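Local coordinates for protein probable transcriptional regulator (Pseudomonas aeruginosa, PDB 2ESN) that probably regulates transcription as a LysR-type factor, pairing a DNA-binding helix-turn-helix domain with a domain likely to bind an effector that is not yet known, at residues Phe94-Ser99 with His294-Gly299; Thr111-Leu116 with Pro253-Arg258; Val143-Leu146 with Arg150-Phe153; Glu196-Glu201 with Leu249-Arg254. All blocks are in the same frame, centred on the assembly; numbering follows the deposited sequence.

Contact 1. Residues Phe94-Ser99 with His294-Gly299; sequences FVPGQS and HAWMIG
Phe-94 and Pro-96 belong to the loop that runs from helix 68-87 to strand 102-107, and there they meet Trp-296 of helix 293-303 near the chain's C-terminal end. Both reach the indole from the same side. Phe-94 comes in edge first: its CE2 sits 3.5 Å from Trp-296 CG, and its CZ is 3.6 Å from CE3 of the same tryptophan. The phenyl plane and the five-membered ring stand at 58° with centroids 5.2 Å apart, an oblique pair that is neither stacked nor T-shaped. Pro-96 takes the pyrrole end, its CG 3.3 Å from Trp-296 NE1 and 3.7 Å from Trp-296 CD1, while its CB lies near the NE1-CE2 bond. With CG of Trp-296 opposite the backbone nitrogen (chi1 173°), the indole projects from the helix to reach both loop residues. Pro-96 itself lies within a tight turn, in which Val-95 O accepts from the backbone N of both Gln-98 and Ser-99. Phe-103 of strand 102-107 touches both aromatic residues, and Leu-123 of helix 109-126 also packs on Trp-296. No hydrogen bond crosses between the two segments. Contact between them therefore rests on apolar and ring packing, probably mostly dispersion, over a modest buried area, a non-directional grip that holds the loop against helix 293-303 at the surface.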
loop_
_atom_site.group_PDB
_atom_site.type_symbol
_atom_site.label_atom_id
_atom_site.label_comp_id
_atom_site.label_asym_id
_atom_site.label_seq_id
_atom_site.Cartn_x
_atom_site.Cartn_y
_atom_site.Cartn_z
ATOM N N PHE C 94 24.582 14.530 -17.730
ATOM C CA PHE C 94 24.605 15.354 -16.504
ATOM C C PHE C 94 25.635 16.496 -16.490
ATOM O O PHE C 94 26.817 16.239 -16.447
ATOM C CB PHE C 94 24.752 14.475 -15.252
ATOM C CG PHE C 94 24.624 15.234 -13.972
ATOM C CD1 PHE C 94 23.415 15.816 -13.610
ATOM C CD2 PHE C 94 25.729 15.410 -13.144
ATOM C CE1 PHE C 94 23.317 16.542 -12.430
ATOM C CE2 PHE C 94 25.624 16.126 -11.989
ATOM C CZ PHE C 94 24.436 16.696 -11.614
ATOM N N VAL C 95 25.198 17.756 -16.510
ATOM C CA VAL C 95 26.172 18.855 -16.297
ATOM C C VAL C 95 25.888 19.727 -15.072
ATOM O O VAL C 95 24.903 20.493 -15.050
ATOM C CB VAL C 95 26.475 19.687 -17.582
ATOM C CG1 VAL C 95 26.576 18.731 -18.804
ATOM C CG2 VAL C 95 25.434 20.779 -17.824
ATOM N N PRO C 96 26.750 19.605 -14.038
ATOM C CA PRO C 96 26.465 20.278 -12.746
ATOM C C PRO C 96 26.036 21.751 -12.885
ATOM O O PRO C 96 24.968 22.183 -12.336
ATOM C CB PRO C 96 27.773 20.137 -11.978
ATOM C CG PRO C 96 28.543 19.006 -12.603
ATOM C CD PRO C 96 27.989 18.782 -13.998
ATOM N N GLY C 97 26.843 22.503 -13.650
ATOM C CA GLY C 97 26.691 23.910 -13.756
ATOM C C GLY C 97 25.403 24.311 -14.343
ATOM O O GLY C 97 24.963 25.441 -14.147
ATOM N N GLN C 98 24.766 23.394 -15.075
ATOM C CA GLN C 98 23.524 23.750 -15.792
ATOM C C GLN C 98 22.283 22.897 -15.387
ATOM O O GLN C 98 21.148 23.347 -15.559
ATOM C CB GLN C 98 23.760 23.634 -17.317
ATOM C CG GLN C 98 25.068 24.295 -17.824
ATOM C CD GLN C 98 25.057 25.850 -17.718
ATOM O OE1 GLN C 98 23.991 26.488 -17.741
ATOM N NE2 GLN C 98 26.279 26.462 -17.631
ATOM N N SER C 99 22.533 21.730 -14.797
ATOM C CA SER C 99 21.485 20.790 -14.335
ATOM C C SER C 99 20.432 21.416 -13.489
ATOM O O SER C 99 20.691 22.360 -12.712
ATOM C CB SER C 99 22.078 19.613 -13.545
ATOM O OG SER C 99 21.068 18.734 -13.074
ATOM N N HIS C 294 24.215 10.549 -9.843
ATOM C CA HIS C 294 24.551 9.895 -8.616
ATOM C C HIS C 294 26.040 9.848 -8.370
ATOM O O HIS C 294 26.477 10.063 -7.249
ATOM C CB HIS C 294 23.998 8.476 -8.598
ATOM C CG HIS C 294 22.562 8.422 -8.201
ATOM N ND1 HIS C 294 22.076 7.501 -7.294
ATOM C CD2 HIS C 294 21.509 9.204 -8.559
ATOM C CE1 HIS C 294 20.775 7.696 -7.138
ATOM N NE2 HIS C 294 20.410 8.740 -7.871
ATOM N N ALA C 295 26.816 9.559 -9.409
ATOM C CA ALA C 295 28.282 9.551 -9.286
ATOM C C ALA C 295 28.804 10.956 -8.892
ATOM O O ALA C 295 29.675 11.077 -8.078
ATOM C CB ALA C 295 28.951 9.063 -10.640
ATOM N N TRP C 296 28.245 12.012 -9.475
ATOM C CA TRP C 296 28.677 13.378 -9.106
ATOM C C TRP C 296 28.384 13.675 -7.608
ATOM O O TRP C 296 29.281 14.136 -6.839
ATOM C CB TRP C 296 28.001 14.356 -10.022
ATOM C CG TRP C 296 28.204 15.797 -9.664
ATOM C CD1 TRP C 296 29.273 16.570 -9.978
ATOM C CD2 TRP C 296 27.283 16.644 -8.955
ATOM N NE1 TRP C 296 29.079 17.841 -9.514
ATOM C CE2 TRP C 296 27.888 17.907 -8.844
ATOM C CE3 TRP C 296 26.024 16.433 -8.356
ATOM C CZ2 TRP C 296 27.272 18.989 -8.213
ATOM C CZ3 TRP C 296 25.391 17.537 -7.704
ATOM C CH2 TRP C 296 26.036 18.792 -7.644
ATOM N N MET C 297 27.143 13.379 -7.192
ATOM C CA MET C 297 26.723 13.694 -5.843
ATOM C C MET C 297 27.554 12.893 -4.871
ATOM O O MET C 297 27.976 13.403 -3.806
ATOM C CB MET C 297 25.227 13.489 -5.638
ATOM C CG MET C 297 24.773 13.861 -4.177
ATOM S SD MET C 297 25.022 15.573 -3.693
ATOM C CE MET C 297 23.739 16.246 -4.510
ATOM N N ILE C 298 27.838 11.634 -5.217
ATOM C CA ILE C 298 28.739 10.844 -4.387
ATOM C C ILE C 298 30.108 11.539 -4.241
ATOM O O ILE C 298 30.624 11.685 -3.145
ATOM C CB ILE C 298 28.926 9.431 -4.918
ATOM C CG1 ILE C 298 27.690 8.577 -4.635
ATOM C CG2 ILE C 298 30.073 8.762 -4.208
ATOM C CD1 ILE C 298 27.627 7.308 -5.508
ATOM N N GLY C 299 30.695 11.985 -5.352
ATOM C CA GLY C 299 31.960 12.732 -5.271
ATOM C C GLY C 299 31.871 14.083 -4.544
ATOM O O GLY C 299 32.854 14.531 -3.941
#

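Contact 2. Residues Thr111-Leu116 with Pro253-Arg258; sequences TAFALL and PRHAAR
His-255 reaches from helix 254-264 to Phe-113 and Ala-114 of helix 109-126. Its CB points toward the opposing helix; CG lies opposite the backbone nitrogen (chi1 -172°), which sets the ring beside Phe-113. CD2 is the atom that makes carbon contact, 3.4 Å from CE2 of Phe-113 and 4.1 Å from CB of Ala-114. The two rings are tilted by 53°, an oblique meeting. At the tip, NE2 has a water at the ring edge, in plane, 2.9 Å away; that water donates to Ala-114 O over 2.7 Å and so bridges the helices. These helices follow strands 102-107 and 249-253, one in each half of the two-lobed, periplasmic-binding-protein-like domain, and their segments cross nearly at right angles (85°) with axes 10.6 Å apart. Phe-113 also sets its CE2 3.7 Å from the CA of Ala-256 and 3.9 Å from the CB of that alanine. The same phenylalanine packs edge-to-face on Phe-241 of the second subunit, as the helix 109-126 surface takes part in the subunit interface. Back on His-255, Phe-174 adds an edge-to-face ring, and the backbone N is bonded to Asp-176 OD2.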
loop_
_atom_site.group_PDB
_atom_site.type_symbol
_atom_site.label_atom_id
_atom_site.label_comp_id
_atom_site.label_asym_id
_atom_site.label_seq_id
_atom_site.Cartn_x
_atom_site.Cartn_y
_atom_site.Cartn_z
ATOM N N THR C 111 20.785 14.621 10.280
ATOM C CA THR C 111 21.609 14.477 9.102
ATOM C C THR C 111 21.307 15.637 8.124
ATOM O O THR C 111 22.176 16.089 7.403
ATOM C CB THR C 111 21.452 13.052 8.435
ATOM O OG1 THR C 111 20.065 12.773 8.182
ATOM C CG2 THR C 111 22.074 11.911 9.298
ATOM N N ALA C 112 20.087 16.118 8.099
ATOM C CA ALA C 112 19.790 17.340 7.326
ATOM C C ALA C 112 20.626 18.521 7.861
ATOM O O ALA C 112 21.263 19.270 7.099
ATOM C CB ALA C 112 18.272 17.647 7.380
ATOM N N PHE C 113 20.645 18.654 9.187
ATOM C CA PHE C 113 21.465 19.659 9.820
ATOM C C PHE C 113 22.936 19.531 9.507
ATOM O O PHE C 113 23.617 20.574 9.299
ATOM C CB PHE C 113 21.228 19.646 11.359
ATOM C CG PHE C 113 22.374 20.253 12.164
ATOM C CD1 PHE C 113 22.452 21.615 12.398
ATOM C CD2 PHE C 113 23.383 19.451 12.660
ATOM C CE1 PHE C 113 23.513 22.134 13.162
ATOM C CE2 PHE C 113 24.432 19.961 13.374
ATOM C CZ PHE C 113 24.492 21.317 13.652
ATOM N N ALA C 114 23.468 18.308 9.520
ATOM C CA ALA C 114 24.923 18.105 9.372
ATOM C C ALA C 114 25.400 18.314 7.896
ATOM O O ALA C 114 26.443 18.935 7.635
ATOM C CB ALA C 114 25.392 16.744 9.973
ATOM N N LEU C 115 24.596 17.831 6.965
ATOM C CA LEU C 115 24.883 17.858 5.543
ATOM C C LEU C 115 24.479 19.143 4.828
ATOM O O LEU C 115 25.256 19.686 4.099
ATOM C CB LEU C 115 24.181 16.729 4.868
ATOM C CG LEU C 115 24.657 16.136 3.493
ATOM C CD1 LEU C 115 23.547 15.929 2.499
ATOM C CD2 LEU C 115 26.031 16.506 2.896
ATOM N N LEU C 116 23.264 19.615 5.000
ATOM C CA LEU C 116 22.776 20.676 4.103
ATOM C C LEU C 116 23.522 22.014 4.150
ATOM O O LEU C 116 23.713 22.619 3.080
ATOM C CB LEU C 116 21.270 20.912 4.293
ATOM C CG LEU C 116 20.322 19.803 3.775
ATOM C CD1 LEU C 116 18.825 20.279 3.792
ATOM C CD2 LEU C 116 20.681 19.396 2.412
ATOM N N PRO C 253 24.849 13.660 19.410
ATOM C CA PRO C 253 25.970 14.051 18.616
ATOM C C PRO C 253 26.552 15.390 19.029
ATOM O O PRO C 253 25.820 16.412 19.135
ATOM C CB PRO C 253 25.403 14.121 17.187
ATOM C CG PRO C 253 24.135 13.188 17.228
ATOM C CD PRO C 253 23.633 13.333 18.621
ATOM N N ARG C 254 27.874 15.383 19.197
ATOM C CA ARG C 254 28.645 16.576 19.559
ATOM C C ARG C 254 28.541 17.744 18.547
ATOM O O ARG C 254 28.364 18.923 18.913
ATOM C CB ARG C 254 30.092 16.198 19.887
ATOM C CG ARG C 254 30.923 17.389 20.466
ATOM C CD ARG C 254 32.400 16.985 20.562
ATOM N NE ARG C 254 33.271 18.043 21.131
ATOM C CZ ARG C 254 33.991 18.970 20.442
ATOM N NH1 ARG C 254 34.740 19.852 21.089
ATOM N NH2 ARG C 254 33.957 19.076 19.113
ATOM N N HIS C 255 28.560 17.425 17.263
ATOM C CA HIS C 255 28.440 18.453 16.261
ATOM C C HIS C 255 27.165 19.236 16.488
ATOM O O HIS C 255 27.186 20.436 16.365
ATOM C CB HIS C 255 28.381 17.794 14.860
ATOM C CG HIS C 255 28.455 18.774 13.708
ATOM N ND1 HIS C 255 29.526 19.629 13.516
ATOM C CD2 HIS C 255 27.617 18.981 12.664
ATOM C CE1 HIS C 255 29.331 20.329 12.413
ATOM N NE2 HIS C 255 28.171 19.965 11.888
ATOM N N ALA C 256 26.039 18.562 16.805
ATOM C CA ALA C 256 24.769 19.288 17.038
ATOM C C ALA C 256 24.707 20.043 18.401
ATOM O O ALA C 256 24.228 21.206 18.512
ATOM C CB ALA C 256 23.557 18.339 16.853
ATOM N N ALA C 257 25.167 19.375 19.449
ATOM C CA ALA C 257 25.137 19.949 20.767
ATOM C C ALA C 257 26.020 21.210 20.793
ATOM O O ALA C 257 25.629 22.246 21.376
ATOM C CB ALA C 257 25.646 18.885 21.824
ATOM N N ARG C 258 27.209 21.137 20.189
ATOM C CA ARG C 258 28.040 22.371 20.057
ATOM C C ARG C 258 27.374 23.515 19.336
ATOM O O ARG C 258 27.524 24.634 19.757
ATOM C CB ARG C 258 29.343 22.092 19.344
ATOM C CG ARG C 258 30.288 21.259 20.148
ATOM C CD ARG C 258 31.579 21.003 19.359
ATOM N NE ARG C 258 32.641 21.771 19.996
ATOM C CZ ARG C 258 32.937 23.052 19.741
ATOM N NH1 ARG C 258 33.916 23.636 20.425
ATOM N NH2 ARG C 258 32.280 23.746 18.795
HETATM O O HOH W 1 27.423 20.831 9.237
#

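Contact 3. Residues Val143-Leu146 with Arg150-Phe153; sequences VEAL and RIDF
The guanidinium of Arg-150 meets the helix with its edge: Ala-145 CA lies in the plane of the group, 3.8 Å from Arg-150 NH1, and Glu-144 O is at a similar range. A turn at chi3 (-19°) bends the arginine chain back alongside the helix at Glu-144 and Ala-145. The carboxylate of Glu-144 stays some way off, with OE1 5.9 Å from Arg-150 NH1, so any attraction between these opposite charges acts at a distance. The other flat group, the Phe-153 ring, turns from the helix and stacks on His-294. Between them runs the link from helix 143-148 to strand 153-157, the second half of a beta-alpha-beta crossover that begins with strand 131-136. A backbone bond runs from Ile-151 N to Ala-145 O, 3.3 Å and fairly straight (157° at the hydrogen), the donor lying well above the carbonyl plane, 54° out of it. A CA-H...O contact joins Leu-146 CA to Ile-151 O at 3.5 Å. The Ile-151 side chain straddles the helix end, CD1 lying 3.6 Å from Ala-145 CB and CG2 3.5 Å from Leu-146 CD2. Asp-152 points elsewhere, into a salt bridge with Arg-101 and hydrogen bonds with His-294 and Val-104 N. A long, off-plane bond plus close methyl packing thus ties the helix end to the incoming strand, while the neighbouring aspartate is gripped by quite different partners.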
loop_
_atom_site.group_PDB
_atom_site.type_symbol
_atom_site.label_atom_id
_atom_site.label_comp_id
_atom_site.label_asym_id
_atom_site.label_seq_id
_atom_site.Cartn_x
_atom_site.Cartn_y
_atom_site.Cartn_z
ATOM N N VAL C 143 15.825 -0.313 0.929
ATOM C CA VAL C 143 16.411 -0.763 -0.353
ATOM C C VAL C 143 15.396 -0.693 -1.495
ATOM O O VAL C 143 15.757 -0.419 -2.651
ATOM C CB VAL C 143 17.035 -2.202 -0.235
ATOM C CG1 VAL C 143 16.060 -3.179 0.437
ATOM C CG2 VAL C 143 17.507 -2.742 -1.599
ATOM N N GLU C 144 14.130 -0.924 -1.144
ATOM C CA GLU C 144 12.996 -0.782 -2.058
ATOM C C GLU C 144 12.998 0.630 -2.722
ATOM O O GLU C 144 12.971 0.753 -3.970
ATOM C CB GLU C 144 11.645 -1.060 -1.323
ATOM C CG GLU C 144 11.711 -1.948 -0.021
ATOM C CD GLU C 144 10.387 -1.946 0.820
ATOM O OE1 GLU C 144 9.336 -1.459 0.309
ATOM O OE2 GLU C 144 10.398 -2.432 1.997
ATOM N N ALA C 145 13.069 1.680 -1.889
ATOM C CA ALA C 145 12.875 3.042 -2.367
ATOM C C ALA C 145 14.076 3.504 -3.200
ATOM O O ALA C 145 13.941 4.228 -4.212
ATOM C CB ALA C 145 12.589 3.975 -1.199
ATOM N N LEU C 146 15.243 3.052 -2.768
ATOM C CA LEU C 146 16.491 3.268 -3.477
ATOM C C LEU C 146 16.479 2.638 -4.901
ATOM O O LEU C 146 16.719 3.330 -5.890
ATOM C CB LEU C 146 17.691 2.767 -2.627
ATOM C CG LEU C 146 17.919 3.455 -1.254
ATOM C CD1 LEU C 146 19.094 2.856 -0.475
ATOM C CD2 LEU C 146 18.110 5.000 -1.388
ATOM N N ARG C 150 12.934 6.213 -6.411
ATOM C CA ARG C 150 12.009 7.197 -5.782
ATOM C C ARG C 150 12.809 8.076 -4.798
ATOM O O ARG C 150 12.439 9.220 -4.538
ATOM C CB ARG C 150 10.905 6.487 -4.998
ATOM C CG ARG C 150 9.444 7.030 -5.130
ATOM C CD ARG C 150 8.512 6.121 -4.274
ATOM N NE ARG C 150 9.203 4.843 -4.035
ATOM C CZ ARG C 150 8.724 3.611 -4.256
ATOM N NH1 ARG C 150 9.506 2.547 -4.024
ATOM N NH2 ARG C 150 7.466 3.439 -4.680
ATOM N N ILE C 151 13.886 7.502 -4.267
ATOM C CA ILE C 151 14.840 8.168 -3.403
ATOM C C ILE C 151 16.215 7.857 -4.017
ATOM O O ILE C 151 16.542 6.690 -4.283
ATOM C CB ILE C 151 14.749 7.579 -1.961
ATOM C CG1 ILE C 151 13.558 8.150 -1.198
ATOM C CG2 ILE C 151 15.987 7.787 -1.169
ATOM C CD1 ILE C 151 13.135 7.276 0.042
ATOM N N ASP C 152 17.000 8.902 -4.236
ATOM C CA ASP C 152 18.355 8.789 -4.755
ATOM C C ASP C 152 19.274 8.248 -3.680
ATOM O O ASP C 152 20.070 7.374 -3.939
ATOM C CB ASP C 152 18.839 10.174 -5.288
ATOM C CG ASP C 152 17.985 10.696 -6.461
ATOM O OD1 ASP C 152 18.081 10.147 -7.553
ATOM O OD2 ASP C 152 17.190 11.641 -6.321
ATOM N N PHE C 153 19.146 8.764 -2.459
ATOM C CA PHE C 153 20.103 8.481 -1.403
ATOM C C PHE C 153 19.450 8.443 -0.013
ATOM O O PHE C 153 18.403 9.006 0.191
ATOM C CB PHE C 153 21.162 9.600 -1.328
ATOM C CG PHE C 153 22.026 9.736 -2.538
ATOM C CD1 PHE C 153 21.773 10.744 -3.459
ATOM C CD2 PHE C 153 23.114 8.909 -2.725
ATOM C CE1 PHE C 153 22.599 10.916 -4.583
ATOM C CE2 PHE C 153 23.922 9.025 -3.879
ATOM C CZ PHE C 153 23.694 10.038 -4.788
#

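Contact 4. Residues Glu196-Glu201 with Leu249-Arg254; sequences EGYLAE and LLTAPR
The polar link here is one short hydrogen bond, Tyr-198 OH to Thr-251 OG1, 2.6 Å long, in which either hydroxyl could donate. Thr-251 OG1 lies in the plane of the phenol at its edge, on the CE1 side, 3.5 Å from Tyr-198 CE1. The phenol extends so far because Tyr-198 CG is opposite its backbone nitrogen (chi1 178°), although CB itself does not head for the strand. Arg-227 NH1 adds a weak bond to the same phenol oxygen. In fold terms, helix 195-199 leads through a two-residue loop into strand 202-206, which lies parallel to strand 249-253 in the mixed sheet of the LysR substrate-binding domain; Leu-249 shares backbone hydrogen bonds with Arg-202 and Ala-204. Apolar contacts centre on Leu-249, whose CD1 is 3.6 Å from Glu-201 CG and 4.0 Å from Tyr-198 CD1. Its CG also rests 3.7 Å from CB of Glu-201, so the methylene part of an acidic residue serves as a hydrophobic surface. A bend at chi2 (-59°) turns the carboxylate of Glu-201 aside, and OE2 forms a salt bridge with Arg-188. Aromatic neighbours also flank the phenol: Phe-273 meets it edge-to-face, and His-203 both approaches the ring and hydrogen-bonds through NE2 to Tyr-198 O.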
loop_
_atom_site.group_PDB
_atom_site.type_symbol
_atom_site.label_atom_id
_atom_site.label_comp_id
_atom_site.label_asym_id
_atom_site.label_seq_id
_atom_site.Cartn_x
_atom_site.Cartn_y
_atom_site.Cartn_z
ATOM N N GLU C 196 26.845 6.792 37.895
ATOM C CA GLU C 196 25.645 6.730 38.739
ATOM C C GLU C 196 24.934 8.053 38.698
ATOM O O GLU C 196 23.701 8.113 38.834
ATOM C CB GLU C 196 25.944 6.390 40.243
ATOM C CG GLU C 196 26.392 4.938 40.555
ATOM C CD GLU C 196 26.390 4.530 42.093
ATOM O OE1 GLU C 196 27.094 3.533 42.415
ATOM O OE2 GLU C 196 25.682 5.149 42.964
ATOM N N GLY C 197 25.717 9.120 38.586
ATOM C CA GLY C 197 25.174 10.493 38.551
ATOM C C GLY C 197 24.290 10.600 37.300
ATOM O O GLY C 197 23.128 11.015 37.389
ATOM N N TYR C 198 24.829 10.106 36.182
ATOM C CA TYR C 198 24.105 9.983 34.944
ATOM C C TYR C 198 22.889 9.103 35.108
ATOM O O TYR C 198 21.845 9.464 34.615
ATOM C CB TYR C 198 25.010 9.369 33.884
ATOM C CG TYR C 198 24.404 9.101 32.502
ATOM C CD1 TYR C 198 24.477 10.071 31.501
ATOM C CD2 TYR C 198 23.845 7.837 32.171
ATOM C CE1 TYR C 198 23.958 9.830 30.190
ATOM C CE2 TYR C 198 23.350 7.567 30.841
ATOM C CZ TYR C 198 23.439 8.569 29.856
ATOM O OH TYR C 198 22.994 8.370 28.567
ATOM N N LEU C 199 23.007 7.962 35.798
ATOM C CA LEU C 199 21.839 7.063 35.887
ATOM C C LEU C 199 20.813 7.490 36.902
ATOM O O LEU C 199 19.703 6.955 36.903
ATOM C CB LEU C 199 22.216 5.589 36.097
ATOM C CG LEU C 199 23.102 5.026 34.998
ATOM C CD1 LEU C 199 23.632 3.698 35.458
ATOM C CD2 LEU C 199 22.322 4.899 33.653
ATOM N N ALA C 200 21.172 8.475 37.743
ATOM C CA ALA C 200 20.229 9.081 38.693
ATOM C C ALA C 200 19.357 10.208 38.108
ATOM O O ALA C 200 18.470 10.744 38.798
ATOM C CB ALA C 200 21.004 9.595 39.920
ATOM N N GLU C 201 19.566 10.563 36.838
ATOM C CA GLU C 201 18.675 11.548 36.194
ATOM C C GLU C 201 17.617 10.901 35.302
ATOM O O GLU C 201 17.705 9.737 34.994
ATOM C CB GLU C 201 19.486 12.536 35.351
ATOM C CG GLU C 201 20.494 13.412 36.122
ATOM C CD GLU C 201 19.818 14.285 37.207
ATOM O OE1 GLU C 201 18.663 14.783 37.020
ATOM O OE2 GLU C 201 20.470 14.425 38.279
ATOM N N LEU C 249 18.858 14.725 31.056
ATOM C CA LEU C 249 20.070 14.570 30.323
ATOM C C LEU C 249 19.795 14.036 28.898
ATOM O O LEU C 249 18.807 13.310 28.681
ATOM C CB LEU C 249 20.982 13.625 31.093
ATOM C CG LEU C 249 21.362 14.075 32.534
ATOM C CD1 LEU C 249 22.406 13.132 33.096
ATOM C CD2 LEU C 249 21.943 15.490 32.494
ATOM N N LEU C 250 20.662 14.383 27.942
ATOM C CA LEU C 250 20.498 13.961 26.579
ATOM C C LEU C 250 21.855 13.512 26.103
ATOM O O LEU C 250 22.837 14.201 26.328
ATOM C CB LEU C 250 19.955 15.107 25.694
ATOM C CG LEU C 250 20.083 14.933 24.152
ATOM C CD1 LEU C 250 19.067 13.878 23.627
ATOM C CD2 LEU C 250 19.854 16.273 23.420
ATOM N N THR C 251 21.930 12.368 25.444
ATOM C CA THR C 251 23.248 11.877 24.942
ATOM C C THR C 251 23.168 11.987 23.404
ATOM O O THR C 251 22.372 11.272 22.778
ATOM C CB THR C 251 23.524 10.427 25.411
ATOM O OG1 THR C 251 23.217 10.330 26.839
ATOM C CG2 THR C 251 24.997 10.012 25.036
ATOM N N ALA C 252 23.929 12.932 22.834
ATOM C CA ALA C 252 23.638 13.488 21.507
ATOM C C ALA C 252 24.937 13.633 20.742
ATOM O O ALA C 252 25.976 13.809 21.348
ATOM C CB ALA C 252 23.063 14.926 21.629
ATOM N N PRO C 253 24.849 13.660 19.410
ATOM C CA PRO C 253 25.970 14.051 18.616
ATOM C C PRO C 253 26.552 15.390 19.029
ATOM O O PRO C 253 25.820 16.412 19.135
ATOM C CB PRO C 253 25.403 14.121 17.187
ATOM C CG PRO C 253 24.135 13.188 17.228
ATOM C CD PRO C 253 23.633 13.333 18.621
ATOM N N ARG C 254 27.874 15.383 19.197
ATOM C CA ARG C 254 28.645 16.576 19.559
ATOM C C ARG C 254 28.541 17.744 18.547
ATOM O O ARG C 254 28.364 18.923 18.913
ATOM C CB ARG C 254 30.092 16.198 19.887
ATOM C CG ARG C 254 30.923 17.389 20.466
ATOM C CD ARG C 254 32.400 16.985 20.562
ATOM N NE ARG C 254 33.271 18.043 21.131
ATOM C CZ ARG C 254 33.991 18.970 20.442
ATOM N NH1 ARG C 254 34.740 19.852 21.089
ATOM N NH2 ARG C 254 33.957 19.076 19.113
#

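All four contacts lie in the LysR substrate-binding domain. Contact 1 pairs residues from near its two ends, and the other three fall within that span; contact 3 also lies within the span of contact 2 and closes before contact 4 opens. Contacts 1 and 3, with centres 18 Å apart, touch in the lobe that holds strands 102-107 and 153-157, where residues 152-153 pack against helix 293-303. Contact 4 sits far off in the other lobe, 42 Å from contact 1 between centres. Contact 2 lies between, where helix 109-126 of one lobe meets helix 254-264 of the other; it ends on the same stretch as contact 4, sharing Pro-253 and Arg-254, since strand 249-253 passes straight into that helix.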